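Local atomic coordinates of uncharacterized protein (Shigella flexneri 5a str. M90T, PDB entry 5EUR), a protein that is of unknown function, a small, mostly helical protein of the DUF6971 family with a three-stranded antiparallel sheet. Residues Arg52-Ile57 / Leu62-Tyr67; Asp56-Gly61 / Arg72-Ser77. All coordinates share one frame; numbering follows the deposited sequence.

Contact 1: residues Arg52-Ile57 / Leu62-Tyr67; sequences RILNDI and LDAGDY
I57 and L54 reach the 62-67 loop through similar first torsions but different branches. With CG1 of I57 lying beside the backbone N (chi1 -65°), the other branch, CG2, is placed opposite that N, and this methyl does the touching: it sits 3.6 Å from L62 CB and 3.9 Å from A64 CA, so it is wedged against the loop backbone as much as against side chains. L54 also has CG opposite its carbonyl carbon (chi1 -73°), and the extended second torsion leads CD2 on toward the loop, although CB itself does not point there. L54 CD2 lies 3.8 Å from Y67 CD2, at an oblique approach to the ring, and 3.7 Å from A64 O. The A64 methyl touches both aliphatic side chains, and its CB is also 3.5 Å from L54 O.

One hydrogen bond spans the segments, from L62 N to I57 O at 3.2 Å. Its N-H...O angle of 146° makes it bent, and the donor is tilted from the carbonyl plane. Given the residue spacing, this is the longer-range of the two bonds of the Schellman motif that ends helix 47-59. The loop then folds into a type I turn, D63 to D66, where an Asx turn holds G65 N to D63 OD1 at 2.8 Å, the donor standing above the carboxylate plane.

Elsewhere Y67 OH bonds to T32 O of helix 28-43, and A64 O accepts from S71 OG. The interface is therefore methyls against a ring and backbone: with Y67 OH and A64 O satisfied by T32 and S71, a single hydrogen bond, at the helix end, crosses this otherwise apolar, buried contact.

Contact 2: residues Asp56-Gly61 / Arg72-Ser77; sequences DIHAAG and RWWAQS
R72 O, two residues before the W74 that reaches across to H58, is gripped twice by Q76. The backbone N of Q76 donates to R72 O at 3.1 Å and Q76 NE2 donates to it at 3.0 Å, the two coming from opposite faces of the carbonyl plane. W74 O in turn accepts from S77 N at 3.2 Å. These bonds close the C-terminal end of helix 68-75.

The other segment ends its helix differently. G61 takes a positive phi (92°) and donates from N to H58 O at 3.0 Å, one of the two bonds of a Schellman motif closing helix 47-59. The contact thus joins two successive helices, 47-59 and 68-75, whose C-terminal turns come side by side, linked by a loop that includes 62-67.

Across it, H58 and W74 carry the whole contact. Both hold CG opposite the backbone N, extending each ring toward the other helix. The far edge of the indole comes over one face of the imidazole: W74 CH2 is 3.6 Å from H58 ND1, and W74 CZ2 is 3.7 Å from both H58 CG and H58 CB. The imidazole and the six-membered ring of W74 have centroids 5.2 Å apart and planes at 54°, an oblique pairing. Each ring is further fixed in rotation by a nitrogen bonded outside the pair, H58 NE2 to E86 OE1 on helix 79-99 and W74 NE1 to N55 OD1 on helix 47-59.

The centres of contacts 1 and 2 lie about 4 Å apart, and both start from helix 47-59, sharing D56 and I57. Along the chain the order is 52-57, 56-61, 62-67, 72-77, so the two spans overlap, with contact 2 starting and ending later: the first joins the helix to its following loop, the second to helix 68-75 beyond. They also touch directly. L54 CB packs 3.7 Å from W74 CD1, and A64 CB lies 3.7 Å from W74 CH2. The buried loop packing thus continues outward into the surface ring pair, giving one continuous interface within the DUF6971 range.

Contact 1: residues Arg52-Ile57 / Leu62-Tyr67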
loop_
_atom_site.group_PDB
_atom_site.type_symbol
_atom_site.label_atom_id
_atom_site.label_comp_id
_atom_site.label_asym_id
_atom_site.label_seq_id
_atom_site.Cartn_x
_atom_site.Cartn_y
_atom_site.Cartn_z
ATOM N N ARG A 52 -3.505 17.200 -6.444
ATOM C CA ARG A 52 -4.118 16.252 -7.377
ATOM C C ARG A 52 -4.684 15.036 -6.649
ATOM O O ARG A 52 -5.839 14.626 -6.872
ATOM C CB ARG A 52 -3.094 15.796 -8.424
ATOM C CG ARG A 52 -2.815 16.777 -9.554
ATOM C CD ARG A 52 -1.751 16.201 -10.516
ATOM N NE ARG A 52 -2.107 14.860 -10.992
ATOM C CZ ARG A 52 -2.752 14.599 -12.128
ATOM N NH1 ARG A 52 -3.112 15.585 -12.935
ATOM N NH2 ARG A 52 -3.030 13.345 -12.462
ATOM N N ILE A 53 -3.860 14.417 -5.798
ATOM C CA ILE A 53 -4.317 13.250 -5.048
ATOM C C ILE A 53 -5.603 13.569 -4.297
ATOM O O ILE A 53 -6.584 12.818 -4.356
ATOM C CB ILE A 53 -3.221 12.777 -4.081
ATOM C CG1 ILE A 53 -2.028 12.220 -4.864
ATOM C CG2 ILE A 53 -3.772 11.724 -3.149
ATOM C CD1 ILE A 53 -0.758 12.122 -4.005
ATOM N N LEU A 54 -5.611 14.690 -3.570
ATOM C CA LEU A 54 -6.758 14.991 -2.713
ATOM C C LEU A 54 -7.986 15.378 -3.528
ATOM O O LEU A 54 -9.112 15.135 -3.090
ATOM C CB LEU A 54 -6.386 16.064 -1.691
ATOM C CG LEU A 54 -5.462 15.497 -0.594
ATOM C CD1 LEU A 54 -4.948 16.586 0.331
ATOM C CD2 LEU A 54 -6.200 14.424 0.219
ATOM N N ASN A 55 -7.801 15.966 -4.708
ATOM C CA ASN A 55 -8.958 16.168 -5.572
ATOM C C ASN A 55 -9.566 14.830 -5.984
ATOM O O ASN A 55 -10.790 14.689 -6.023
ATOM C CB ASN A 55 -8.580 17.011 -6.789
ATOM C CG ASN A 55 -8.581 18.507 -6.488
ATOM O OD1 ASN A 55 -9.389 19.000 -5.689
ATOM N ND2 ASN A 55 -7.703 19.239 -7.152
ATOM N N ASP A 56 -8.737 13.819 -6.260
ATOM C CA ASP A 56 -9.305 12.510 -6.592
ATOM C C ASP A 56 -9.953 11.837 -5.381
ATOM O O ASP A 56 -10.966 11.124 -5.520
ATOM C CB ASP A 56 -8.217 11.625 -7.197
ATOM C CG ASP A 56 -7.799 12.108 -8.569
ATOM O OD1 ASP A 56 -8.561 12.902 -9.190
ATOM O OD2 ASP A 56 -6.711 11.716 -9.014
ATOM N N ILE A 57 -9.378 12.043 -4.192
ATOM C CA ILE A 57 -9.988 11.535 -2.965
ATOM C C ILE A 57 -11.367 12.160 -2.768
ATOM O O ILE A 57 -12.354 11.462 -2.516
ATOM C CB ILE A 57 -9.058 11.808 -1.766
ATOM C CG1 ILE A 57 -7.758 11.008 -1.906
ATOM C CG2 ILE A 57 -9.758 11.526 -0.445
ATOM C CD1 ILE A 57 -7.973 9.509 -2.103
ATOM N N LEU A 62 -14.647 10.348 -0.648
ATOM C CA LEU A 62 -13.876 10.158 0.568
ATOM C C LEU A 62 -13.536 11.509 1.190
ATOM O O LEU A 62 -13.736 12.566 0.588
ATOM C CB LEU A 62 -12.609 9.362 0.265
ATOM C CG LEU A 62 -12.875 7.987 -0.348
ATOM C CD1 LEU A 62 -11.564 7.326 -0.812
ATOM C CD2 LEU A 62 -13.591 7.109 0.648
ATOM N N ASP A 63 -13.001 11.473 2.416
ATOM C CA ASP A 63 -12.756 12.707 3.164
ATOM C C ASP A 63 -11.359 13.229 2.855
ATOM O O ASP A 63 -10.369 12.759 3.422
ATOM C CB ASP A 63 -12.931 12.469 4.656
ATOM C CG ASP A 63 -12.915 13.750 5.455
ATOM O OD1 ASP A 63 -12.554 14.817 4.894
ATOM O OD2 ASP A 63 -13.272 13.681 6.651
ATOM N N ALA A 64 -11.284 14.251 1.995
ATOM C CA ALA A 64 -10.004 14.847 1.638
ATOM C C ALA A 64 -9.492 15.804 2.702
ATOM O O ALA A 64 -8.376 16.325 2.566
ATOM C CB ALA A 64 -10.100 15.559 0.284
ATOM N N GLY A 65 -10.257 16.026 3.764
ATOM C CA GLY A 65 -9.820 16.900 4.827
ATOM C C GLY A 65 -9.081 16.237 5.968
ATOM O O GLY A 65 -8.690 16.922 6.919
ATOM N N ASP A 66 -8.849 14.924 5.906
ATOM C CA ASP A 66 -8.318 14.166 7.028
ATOM C C ASP A 66 -6.794 14.058 7.025
ATOM O O ASP A 66 -6.255 13.179 7.713
ATOM C CB ASP A 66 -8.902 12.749 7.042
ATOM C CG ASP A 66 -9.191 12.255 8.443
ATOM O OD1 ASP A 66 -9.435 13.096 9.328
ATOM O OD2 ASP A 66 -9.120 11.029 8.676
ATOM N N TYR A 67 -6.094 14.907 6.280
ATOM C CA TYR A 67 -4.665 14.717 6.023
ATOM C C TYR A 67 -3.851 15.964 6.346
ATOM O O TYR A 67 -2.978 16.378 5.570
ATOM C CB TYR A 67 -4.451 14.259 4.587
ATOM C CG TYR A 67 -5.200 12.974 4.338
ATOM C CD1 TYR A 67 -4.668 11.753 4.742
ATOM C CD2 TYR A 67 -6.458 12.981 3.746
ATOM C CE1 TYR A 67 -5.364 10.573 4.555
ATOM C CE2 TYR A 67 -7.157 11.807 3.546
ATOM C CZ TYR A 67 -6.605 10.609 3.948
ATOM O OH TYR A 67 -7.311 9.447 3.746
#

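Contact 2: residues Asp56-Gly61 / Arg72-Ser77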
loop_
_atom_site.group_PDB
_atom_site.type_symbol
_atom_site.label_atom_id
_atom_site.label_comp_id
_atom_site.label_asym_id
_atom_site.label_seq_id
_atom_site.Cartn_x
_atom_site.Cartn_y
_atom_site.Cartn_z
ATOM N N ASP A 56 -8.737 13.819 -6.260
ATOM C CA ASP A 56 -9.305 12.510 -6.592
ATOM C C ASP A 56 -9.953 11.837 -5.381
ATOM O O ASP A 56 -10.966 11.124 -5.520
ATOM C CB ASP A 56 -8.217 11.625 -7.197
ATOM C CG ASP A 56 -7.799 12.108 -8.569
ATOM O OD1 ASP A 56 -8.561 12.902 -9.190
ATOM O OD2 ASP A 56 -6.711 11.716 -9.014
ATOM N N ILE A 57 -9.378 12.043 -4.192
ATOM C CA ILE A 57 -9.988 11.535 -2.965
ATOM C C ILE A 57 -11.367 12.160 -2.768
ATOM O O ILE A 57 -12.354 11.462 -2.516
ATOM C CB ILE A 57 -9.058 11.808 -1.766
ATOM C CG1 ILE A 57 -7.758 11.008 -1.906
ATOM C CG2 ILE A 57 -9.758 11.526 -0.445
ATOM C CD1 ILE A 57 -7.973 9.509 -2.103
ATOM N N HIS A 58 -11.450 13.485 -2.911
ATOM C CA HIS A 58 -12.716 14.200 -2.769
ATOM C C HIS A 58 -13.722 13.741 -3.813
ATOM O O HIS A 58 -14.891 13.479 -3.493
ATOM C CB HIS A 58 -12.449 15.702 -2.899
ATOM C CG HIS A 58 -13.635 16.572 -2.605
ATOM N ND1 HIS A 58 -14.120 16.768 -1.329
ATOM C CD2 HIS A 58 -14.395 17.339 -3.423
ATOM C CE1 HIS A 58 -15.142 17.612 -1.375
ATOM N NE2 HIS A 58 -15.337 17.961 -2.635
ATOM N N ALA A 59 -13.273 13.612 -5.060
ATOM C CA ALA A 59 -14.157 13.208 -6.151
ATOM C C ALA A 59 -14.745 11.823 -5.930
ATOM O O ALA A 59 -15.850 11.535 -6.414
ATOM C CB ALA A 59 -13.399 13.241 -7.474
ATOM N N ALA A 60 -14.016 10.943 -5.237
ATOM C CA ALA A 60 -14.508 9.596 -4.992
ATOM C C ALA A 60 -15.506 9.512 -3.843
ATOM O O ALA A 60 -16.031 8.425 -3.579
ATOM C CB ALA A 60 -13.325 8.661 -4.723
ATOM N N GLY A 61 -15.773 10.608 -3.145
ATOM C CA GLY A 61 -16.656 10.558 -2.001
ATOM C C GLY A 61 -15.974 10.325 -0.676
ATOM O O GLY A 61 -16.662 10.133 0.335
ATOM N N ARG A 72 -4.969 21.106 4.453
ATOM C CA ARG A 72 -5.103 22.558 4.553
ATOM C C ARG A 72 -4.623 23.238 3.274
ATOM O O ARG A 72 -5.294 24.149 2.753
ATOM C CB ARG A 72 -4.360 23.057 5.795
ATOM C CG ARG A 72 -4.885 22.394 7.072
ATOM C CD ARG A 72 -4.411 23.057 8.365
ATOM N NE ARG A 72 -3.063 22.645 8.750
ATOM C CZ ARG A 72 -2.789 21.584 9.504
ATOM N NH1 ARG A 72 -3.772 20.813 9.960
ATOM N NH2 ARG A 72 -1.529 21.290 9.799
ATOM N N TRP A 73 -3.486 22.774 2.728
ATOM C CA TRP A 73 -3.047 23.224 1.412
ATOM C C TRP A 73 -4.137 23.028 0.367
ATOM O O TRP A 73 -4.444 23.945 -0.398
ATOM C CB TRP A 73 -1.788 22.473 0.956
ATOM C CG TRP A 73 -0.555 22.635 1.770
ATOM C CD1 TRP A 73 -0.315 23.562 2.742
ATOM C CD2 TRP A 73 0.661 21.881 1.622
ATOM N NE1 TRP A 73 0.968 23.410 3.230
ATOM C CE2 TRP A 73 1.582 22.383 2.560
ATOM C CE3 TRP A 73 1.046 20.813 0.800
ATOM C CZ2 TRP A 73 2.874 21.857 2.700
ATOM C CZ3 TRP A 73 2.336 20.298 0.925
ATOM C CH2 TRP A 73 3.228 20.816 1.880
ATOM N N TRP A 74 -4.728 21.826 0.318
ATOM C CA TRP A 74 -5.721 21.533 -0.713
ATOM C C TRP A 74 -6.947 22.430 -0.569
ATOM O O TRP A 74 -7.484 22.919 -1.568
ATOM C CB TRP A 74 -6.116 20.051 -0.637
ATOM C CG TRP A 74 -7.349 19.674 -1.402
ATOM C CD1 TRP A 74 -7.467 19.465 -2.754
ATOM C CD2 TRP A 74 -8.652 19.469 -0.849
ATOM N NE1 TRP A 74 -8.765 19.116 -3.062
ATOM C CE2 TRP A 74 -9.511 19.126 -1.911
ATOM C CE3 TRP A 74 -9.171 19.534 0.451
ATOM C CZ2 TRP A 74 -10.880 18.857 -1.714
ATOM C CZ3 TRP A 74 -10.529 19.267 0.645
ATOM C CH2 TRP A 74 -11.359 18.923 -0.435
ATOM N N ALA A 75 -7.381 22.665 0.666
ATOM C CA ALA A 75 -8.590 23.444 0.926
ATOM C C ALA A 75 -8.414 24.903 0.547
ATOM O O ALA A 75 -9.403 25.590 0.254
ATOM C CB ALA A 75 -8.986 23.335 2.397
ATOM N N GLN A 76 -7.182 25.412 0.576
ATOM C CA GLN A 76 -6.962 26.784 0.134
ATOM C C GLN A 76 -6.222 26.869 -1.202
ATOM O O GLN A 76 -5.577 27.881 -1.497
ATOM C CB GLN A 76 -6.258 27.567 1.236
ATOM C CG GLN A 76 -7.133 27.616 2.492
ATOM C CD GLN A 76 -6.366 27.780 3.787
ATOM O OE1 GLN A 76 -6.221 28.889 4.296
ATOM N NE2 GLN A 76 -5.872 26.670 4.332
ATOM N N SER A 77 -6.369 25.830 -2.039
ATOM C CA SER A 77 -5.739 25.645 -3.339
ATOM C C SER A 77 -6.705 26.014 -4.469
ATOM O O SER A 77 -7.802 26.531 -4.228
ATOM C CB SER A 77 -5.255 24.201 -3.499
ATOM O OG SER A 77 -6.342 23.311 -3.761
#